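Local coordinates for uncharacterized HTH-type transcriptional regulator YydK (PDB 3BWG), which probably binds DNA through an N-terminal winged helix-turn-helix domain of the GntR family and regulates transcription, though its regulatory role is uncharacterised, at residues His159-Phe162 against His163-Glu167; Ser142-Lys146 against Ser147-Tyr151; Phe39-Lys43 against Ser44-Lys48. One frame throughout, in Å; residues are numbered along the deposited sequence.

Along the chain contact 3 comes first, then contact 2, then contact 1. Contact 3 lies in the GntR-type helix-turn-helix region, where a turn joins helix 32-39 to helix 43-55. The other two belong to the UTRA domain, built on a six-stranded antiparallel sheet: contact 2 is the turn that ends strand 135-145, and contact 1 is helix 161-167 with its N-cap. Their centres are 12 Å apart and they touch, through a probable hydrogen bond between Tyr164 OH and Tyr151 O at 2.7 Å and through Ile165 CD1 packing on Val149 CG2. Contact 3 is centred 33 Å from contact 1 and 42 Å from contact 2, as expected for separate DNA-binding and probable effector-sensing domains.

Contact 1: His159-Phe162 against His163-Glu167; sequences HSIF and HYIRE
Ser160 caps the helix that begins at Ile161: its OG takes a weak hydrogen bond from His163 N at 3.4 Å. Beside it, Ser160 CB rests 3.6 Å from His163 CB. OG reaches that amide because it stands opposite the backbone N about the first torsion (chi1 -171°). The Ser160 carbonyl adds a second weak bond, from Tyr164 N. At the next two residues the bonds are firmer: Ile165 N donates to Ile161 O at 3.1 Å, in the carbonyl plane, and Arg166 N to Phe162 O at 3.0 Å, tilted from that plane. Ile165 CG1 lies 3.2 Å from Ile161 O, the carbonyl its own amide bonds. The buried side is apolar: Ile165 CD1 is 3.8 Å from Ile161 CG2, and Phe162 runs beside Ile165, pointing the same way, with Phe162 CD1 4.2 Å from Ile165 CD1. Arg166 bends at chi3 (-98°), folding its guanidinium back so that Phe162 O lies over one face, too poorly angled for a bond to NE. Farther out, Phe208 meets the Phe162 ring edge-to-face, and Ile173 of strand 173-184 touches Phe162, Ile165 and Arg166, seating the helix on the UTRA sheet. Chemically, the serine supplies an acceptor to a first-turn amide that has no earlier helical carbonyl to use, and the weak bonds to His163 N and Tyr164 N suggest a looser hold on this first amide pair than on those of Ile165 and Arg166.

Contact 2: Ser142-Lys146 against Ser147-Tyr151; sequences SYYTK and SIVTY
Lys146 reaches round the turn toward Thr150, and its side chain can be followed atom by atom. CB merely adjoins its own peptide link to Ser147; CG, anti to the backbone N (chi1 -166°), passes 4.0 Å from Val149 O. The chain then runs extended until chi4 (-70°) bends it, with CE 4.0 Å from Thr150 O. NZ donates to a water at 2.7 Å, and that water donates to Thr150 O, bridging the ammonium and the carbonyl. Shortened to an alanine, this position would probably leave the water without its NZ donor and the bridge to Thr150 O without its anchor on the lysine side. Inside, Thr145-Ile148 form a type I beta turn, closed by Ile148 N on Thr145 O at 3.1 Å, the amide coming from above the carbonyl plane. Val149 N adds an i to i+4 bond to the same Thr145 O at 2.9 Å, almost straight at 172°. A CA-H...O contact from Thr150 CA to Lys146 O, at 3.1 Å, lies across the turn. The apolar flank is looser: Val149 CG2 lies 4.1 Å from Tyr144 CB, and Ile148 packs across Thr145. The turn thus ends strand 135-145, which runs between strands 123-132 and 215-224 of the antiparallel UTRA sheet; Lys146 is backbone-bonded to Asp122 just ahead of the first, Ile148 touches Gln214 just ahead of the second, and the chain continues toward helix 154-157.

Contact 3: Phe39-Lys43 against Ser44-Lys48; sequences FEVSK and STITK
Val41 is the hub of the packed side, its three side-chain carbons divided between Thr45 and Ile46. CG2, set between the backbone N and the carbonyl carbon (chi1 -80° for CG1), meets Ile46 CD1 at 3.6 Å, while Val41 CB lies 3.7 Å from Thr45 CG2; the valine crosses both partners at about a right angle. Ile46 CD1 also reaches Phe39 CD2, at 4.0 Å, and so touches both the valine and the ring. Further apolar neighbours adjoin these groups: Leu32, Leu35 and Met36 of helix 32-39 touch Ile46, and Ile10 and Ile14 of helix 6-20 touch Phe39. This is the turn of the helix-turn-helix motif predicted at residues 32-51. Helix 32-39 closes in a Schellman motif, with Glu40 leaving helical geometry at positive phi, and helix 43-55, in the position of the recognition helix, starts after Ser42 at the N-cap, whose side chain makes no capping bond. Its carbonyl does more: Ser42 O accepts Ile46 N at 3.1 Å, with an angle of 166° at the hydrogen. The outward side is polar, and Thr47 provides its one firm grip, giving Lys43 O both a backbone N-H and the OG1 hydroxyl, each at 2.9 Å; the hydroxyl arrives from above the carbonyl plane, placed there by OG1 standing beside its own backbone N (chi1 -65°). The exposed side chains of Lys43 and Ser44 are the loose part, Lys43 CG coming no nearer than 4.2 Å to Thr47 OG1.

Contact 1: His159-Phe162 against His163-Glu167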
# COMPACT_ATOMS: atom_id res chain seq x y z
N HIS B 159 -0.67 20.13 14.27
CA HIS B 159 -1.05 20.13 12.86
C HIS B 159 -0.35 19.03 12.05
O HIS B 159 -0.29 17.89 12.49
CB HIS B 159 -0.88 21.54 12.30
CG HIS B 159 -1.75 22.54 13.00
ND1 HIS B 159 -1.28 23.40 13.97
CD2 HIS B 159 -3.09 22.76 12.92
CE1 HIS B 159 -2.28 24.14 14.42
NE2 HIS B 159 -3.39 23.76 13.81
N SER B 160 0.19 19.38 10.88
CA SER B 160 0.96 18.43 10.06
C SER B 160 2.45 18.56 10.31
O SER B 160 3.11 19.52 9.89
CB SER B 160 0.65 18.61 8.58
OG SER B 160 1.25 17.55 7.86
N ILE B 161 3.00 17.57 11.00
CA ILE B 161 4.43 17.57 11.28
C ILE B 161 5.25 17.48 9.95
O ILE B 161 6.23 18.18 9.79
CB ILE B 161 4.79 16.40 12.30
CG1 ILE B 161 4.03 16.62 13.62
CG2 ILE B 161 6.33 16.28 12.53
CD1 ILE B 161 4.18 15.53 14.65
N PHE B 162 4.81 16.64 9.01
CA PHE B 162 5.49 16.47 7.72
C PHE B 162 5.47 17.73 6.91
O PHE B 162 6.42 18.00 6.19
CB PHE B 162 4.84 15.36 6.90
CG PHE B 162 5.26 13.97 7.32
CD1 PHE B 162 6.02 13.76 8.46
CD2 PHE B 162 4.81 12.88 6.64
CE1 PHE B 162 6.38 12.50 8.87
CE2 PHE B 162 5.17 11.59 7.07
CZ PHE B 162 5.96 11.43 8.17
N HIS B 163 4.38 18.49 7.04
CA HIS B 163 4.36 19.82 6.44
C HIS B 163 5.50 20.70 6.90
O HIS B 163 6.13 21.31 6.06
CB HIS B 163 3.01 20.55 6.59
CG HIS B 163 2.99 21.86 5.86
ND1 HIS B 163 2.75 21.95 4.50
CD2 HIS B 163 3.27 23.13 6.27
CE1 HIS B 163 2.83 23.21 4.12
NE2 HIS B 163 3.16 23.95 5.17
N TYR B 164 5.77 20.78 8.21
CA TYR B 164 6.86 21.61 8.74
C TYR B 164 8.22 21.10 8.28
O TYR B 164 9.13 21.86 7.96
CB TYR B 164 6.79 21.68 10.28
CG TYR B 164 8.07 22.05 11.00
CD1 TYR B 164 8.58 23.38 10.97
CD2 TYR B 164 8.80 21.07 11.72
CE1 TYR B 164 9.81 23.71 11.64
CE2 TYR B 164 10.00 21.37 12.38
CZ TYR B 164 10.51 22.68 12.35
OH TYR B 164 11.70 22.94 13.07
N ILE B 165 8.33 19.78 8.26
CA ILE B 165 9.55 19.10 7.91
C ILE B 165 9.96 19.46 6.50
O ILE B 165 11.13 19.79 6.28
CB ILE B 165 9.40 17.58 8.12
CG1 ILE B 165 9.27 17.35 9.63
CG2 ILE B 165 10.60 16.81 7.49
CD1 ILE B 165 9.23 15.90 10.05
N ARG B 166 9.00 19.44 5.58
CA ARG B 166 9.23 19.72 4.17
C ARG B 166 9.43 21.22 4.01
O ARG B 166 10.48 21.66 3.54
CB ARG B 166 8.04 19.28 3.28
CG ARG B 166 7.76 17.76 3.17
CD ARG B 166 6.47 17.49 2.28
NE ARG B 166 5.21 17.26 3.03
CZ ARG B 166 4.11 18.06 3.02
NH1 ARG B 166 4.08 19.19 2.29
NH2 ARG B 166 3.04 17.73 3.74
N GLU B 167 8.43 21.97 4.47
CA GLU B 167 8.32 23.39 4.20
C GLU B 167 9.27 24.20 5.06
O GLU B 167 9.96 25.05 4.54
CB GLU B 167 6.88 23.85 4.38
CG GLU B 167 6.39 24.75 3.26
CD GLU B 167 6.45 24.10 1.86
OE1 GLU B 167 5.87 23.00 1.66
OE2 GLU B 167 7.05 24.71 0.95

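Contact 2: Ser142-Lys146 against Ser147-Tyr151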
# COMPACT_ATOMS: atom_id res chain seq x y z
N SER B 142 5.05 9.04 18.49
CA SER B 142 6.12 9.08 17.51
C SER B 142 7.42 9.63 18.04
O SER B 142 7.47 10.32 19.06
CB SER B 142 5.68 9.80 16.24
OG SER B 142 4.90 10.90 16.58
N TYR B 143 8.50 9.27 17.35
CA TYR B 143 9.83 9.59 17.79
C TYR B 143 10.60 10.13 16.63
O TYR B 143 10.74 9.47 15.64
CB TYR B 143 10.53 8.32 18.29
CG TYR B 143 9.74 7.47 19.26
CD1 TYR B 143 10.04 7.48 20.62
CD2 TYR B 143 8.74 6.62 18.80
CE1 TYR B 143 9.34 6.65 21.51
CE2 TYR B 143 8.03 5.81 19.67
CZ TYR B 143 8.33 5.84 21.02
OH TYR B 143 7.62 5.03 21.88
N TYR B 144 11.18 11.31 16.80
CA TYR B 144 11.91 11.98 15.72
C TYR B 144 13.33 12.19 16.12
O TYR B 144 13.57 12.74 17.18
CB TYR B 144 11.28 13.35 15.45
CG TYR B 144 9.86 13.23 15.02
CD1 TYR B 144 9.49 13.30 13.67
CD2 TYR B 144 8.88 13.02 15.97
CE1 TYR B 144 8.15 13.17 13.30
CE2 TYR B 144 7.57 12.88 15.63
CZ TYR B 144 7.21 12.96 14.31
OH TYR B 144 5.87 12.81 14.05
N THR B 145 14.26 11.81 15.26
CA THR B 145 15.70 12.04 15.51
C THR B 145 15.95 13.52 15.57
O THR B 145 15.73 14.19 14.61
CB THR B 145 16.58 11.40 14.42
OG1 THR B 145 16.25 10.00 14.31
CG2 THR B 145 18.07 11.51 14.78
N LYS B 146 16.38 14.02 16.72
CA LYS B 146 16.52 15.46 16.97
C LYS B 146 17.61 16.17 16.13
O LYS B 146 17.46 17.33 15.76
CB LYS B 146 16.72 15.72 18.48
CG LYS B 146 16.52 17.17 18.84
CD LYS B 146 16.36 17.40 20.29
CE LYS B 146 16.44 18.88 20.59
NZ LYS B 146 17.82 19.45 20.40
N SER B 147 18.68 15.46 15.78
CA SER B 147 19.73 16.08 14.99
C SER B 147 19.27 16.22 13.53
O SER B 147 19.85 16.97 12.76
CB SER B 147 21.03 15.29 15.09
OG SER B 147 20.87 13.97 14.63
N ILE B 148 18.19 15.52 13.19
CA ILE B 148 17.49 15.73 11.90
C ILE B 148 16.33 16.75 12.04
O ILE B 148 16.30 17.76 11.37
CB ILE B 148 16.96 14.39 11.32
CG1 ILE B 148 18.14 13.40 11.15
CG2 ILE B 148 16.21 14.69 9.97
CD1 ILE B 148 17.77 12.01 10.59
N VAL B 149 15.37 16.46 12.92
CA VAL B 149 14.20 17.34 13.13
C VAL B 149 14.54 18.20 14.32
O VAL B 149 14.38 17.79 15.48
CB VAL B 149 12.94 16.52 13.41
CG1 VAL B 149 11.76 17.43 13.58
CG2 VAL B 149 12.73 15.46 12.28
N THR B 150 15.11 19.35 14.04
CA THR B 150 15.96 19.98 15.04
C THR B 150 15.16 20.71 16.12
O THR B 150 15.66 20.90 17.23
CB THR B 150 17.01 20.91 14.42
OG1 THR B 150 16.38 21.69 13.40
CG2 THR B 150 18.20 20.10 13.84
N TYR B 151 13.95 21.15 15.75
CA TYR B 151 13.03 21.78 16.70
C TYR B 151 11.57 21.45 16.35
O TYR B 151 11.19 21.40 15.18
CB TYR B 151 13.25 23.29 16.75
CG TYR B 151 12.42 23.99 17.83
CD1 TYR B 151 12.75 23.86 19.20
CD2 TYR B 151 11.29 24.73 17.48
CE1 TYR B 151 11.97 24.50 20.18
CE2 TYR B 151 10.52 25.38 18.44
CZ TYR B 151 10.84 25.26 19.77
OH TYR B 151 10.05 25.91 20.70
O HOH W 1 18.22 20.43 17.94

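Contact 3: Phe39-Lys43 against Ser44-Lys48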
# COMPACT_ATOMS: atom_id res chain seq x y z
N PHE B 39 -5.90 22.65 -24.03
CA PHE B 39 -5.00 23.56 -23.32
C PHE B 39 -4.05 24.30 -24.26
O PHE B 39 -3.10 24.96 -23.81
CB PHE B 39 -4.23 22.80 -22.26
CG PHE B 39 -5.09 21.94 -21.37
CD1 PHE B 39 -5.70 22.48 -20.24
CD2 PHE B 39 -5.28 20.59 -21.66
CE1 PHE B 39 -6.49 21.68 -19.41
CE2 PHE B 39 -6.08 19.79 -20.85
CZ PHE B 39 -6.67 20.33 -19.72
N GLU B 40 -4.30 24.18 -25.56
CA GLU B 40 -3.48 24.81 -26.60
C GLU B 40 -1.96 24.71 -26.29
O GLU B 40 -1.27 25.71 -26.04
CB GLU B 40 -3.97 26.24 -26.90
CG GLU B 40 -5.37 26.25 -27.59
CD GLU B 40 -6.00 27.65 -27.71
OE1 GLU B 40 -6.61 27.96 -28.78
OE2 GLU B 40 -5.88 28.42 -26.74
N VAL B 41 -1.48 23.46 -26.31
CA VAL B 41 -0.10 23.14 -25.94
C VAL B 41 0.46 22.08 -26.88
O VAL B 41 -0.26 21.48 -27.69
CB VAL B 41 0.04 22.67 -24.42
CG1 VAL B 41 0.05 23.87 -23.45
CG2 VAL B 41 -1.02 21.67 -24.03
N SER B 42 1.77 21.85 -26.78
CA SER B 42 2.38 20.81 -27.58
C SER B 42 1.93 19.38 -27.25
O SER B 42 1.36 19.11 -26.18
CB SER B 42 3.89 20.89 -27.49
OG SER B 42 4.41 20.62 -28.78
N LYS B 43 2.19 18.46 -28.19
CA LYS B 43 2.06 17.04 -27.94
C LYS B 43 2.97 16.68 -26.78
O LYS B 43 2.59 15.93 -25.90
CB LYS B 43 2.42 16.22 -29.19
CG LYS B 43 2.46 14.68 -29.01
CD LYS B 43 2.37 13.95 -30.37
CE LYS B 43 0.91 13.96 -30.92
NZ LYS B 43 0.82 14.13 -32.41
N SER B 44 4.18 17.23 -26.79
CA SER B 44 5.20 16.96 -25.76
C SER B 44 4.79 17.49 -24.37
O SER B 44 5.12 16.89 -23.34
CB SER B 44 6.53 17.57 -26.18
OG SER B 44 7.36 17.77 -25.06
N THR B 45 4.09 18.62 -24.34
CA THR B 45 3.61 19.20 -23.10
C THR B 45 2.54 18.30 -22.52
O THR B 45 2.57 17.97 -21.33
CB THR B 45 3.12 20.67 -23.31
OG1 THR B 45 4.24 21.48 -23.70
CG2 THR B 45 2.53 21.26 -22.02
N ILE B 46 1.62 17.83 -23.36
CA ILE B 46 0.59 16.90 -22.89
C ILE B 46 1.20 15.56 -22.41
O ILE B 46 0.80 15.03 -21.38
CB ILE B 46 -0.55 16.65 -23.92
CG1 ILE B 46 -1.39 17.93 -24.13
CG2 ILE B 46 -1.47 15.53 -23.47
CD1 ILE B 46 -2.17 18.43 -22.85
N THR B 47 2.18 15.05 -23.15
CA THR B 47 2.84 13.79 -22.80
C THR B 47 3.47 13.83 -21.39
O THR B 47 3.40 12.85 -20.64
CB THR B 47 3.85 13.41 -23.90
OG1 THR B 47 3.12 13.15 -25.11
CG2 THR B 47 4.63 12.20 -23.54
N LYS B 48 4.06 14.98 -21.03
CA LYS B 48 4.64 15.22 -19.70
C LYS B 48 3.58 15.34 -18.59
O LYS B 48 3.81 14.92 -17.45
CB LYS B 48 5.52 16.48 -19.73
CG LYS B 48 6.78 16.34 -20.57
CD LYS B 48 7.80 17.45 -20.25
CE LYS B 48 8.80 17.67 -21.39
NZ LYS B 48 9.95 18.51 -20.93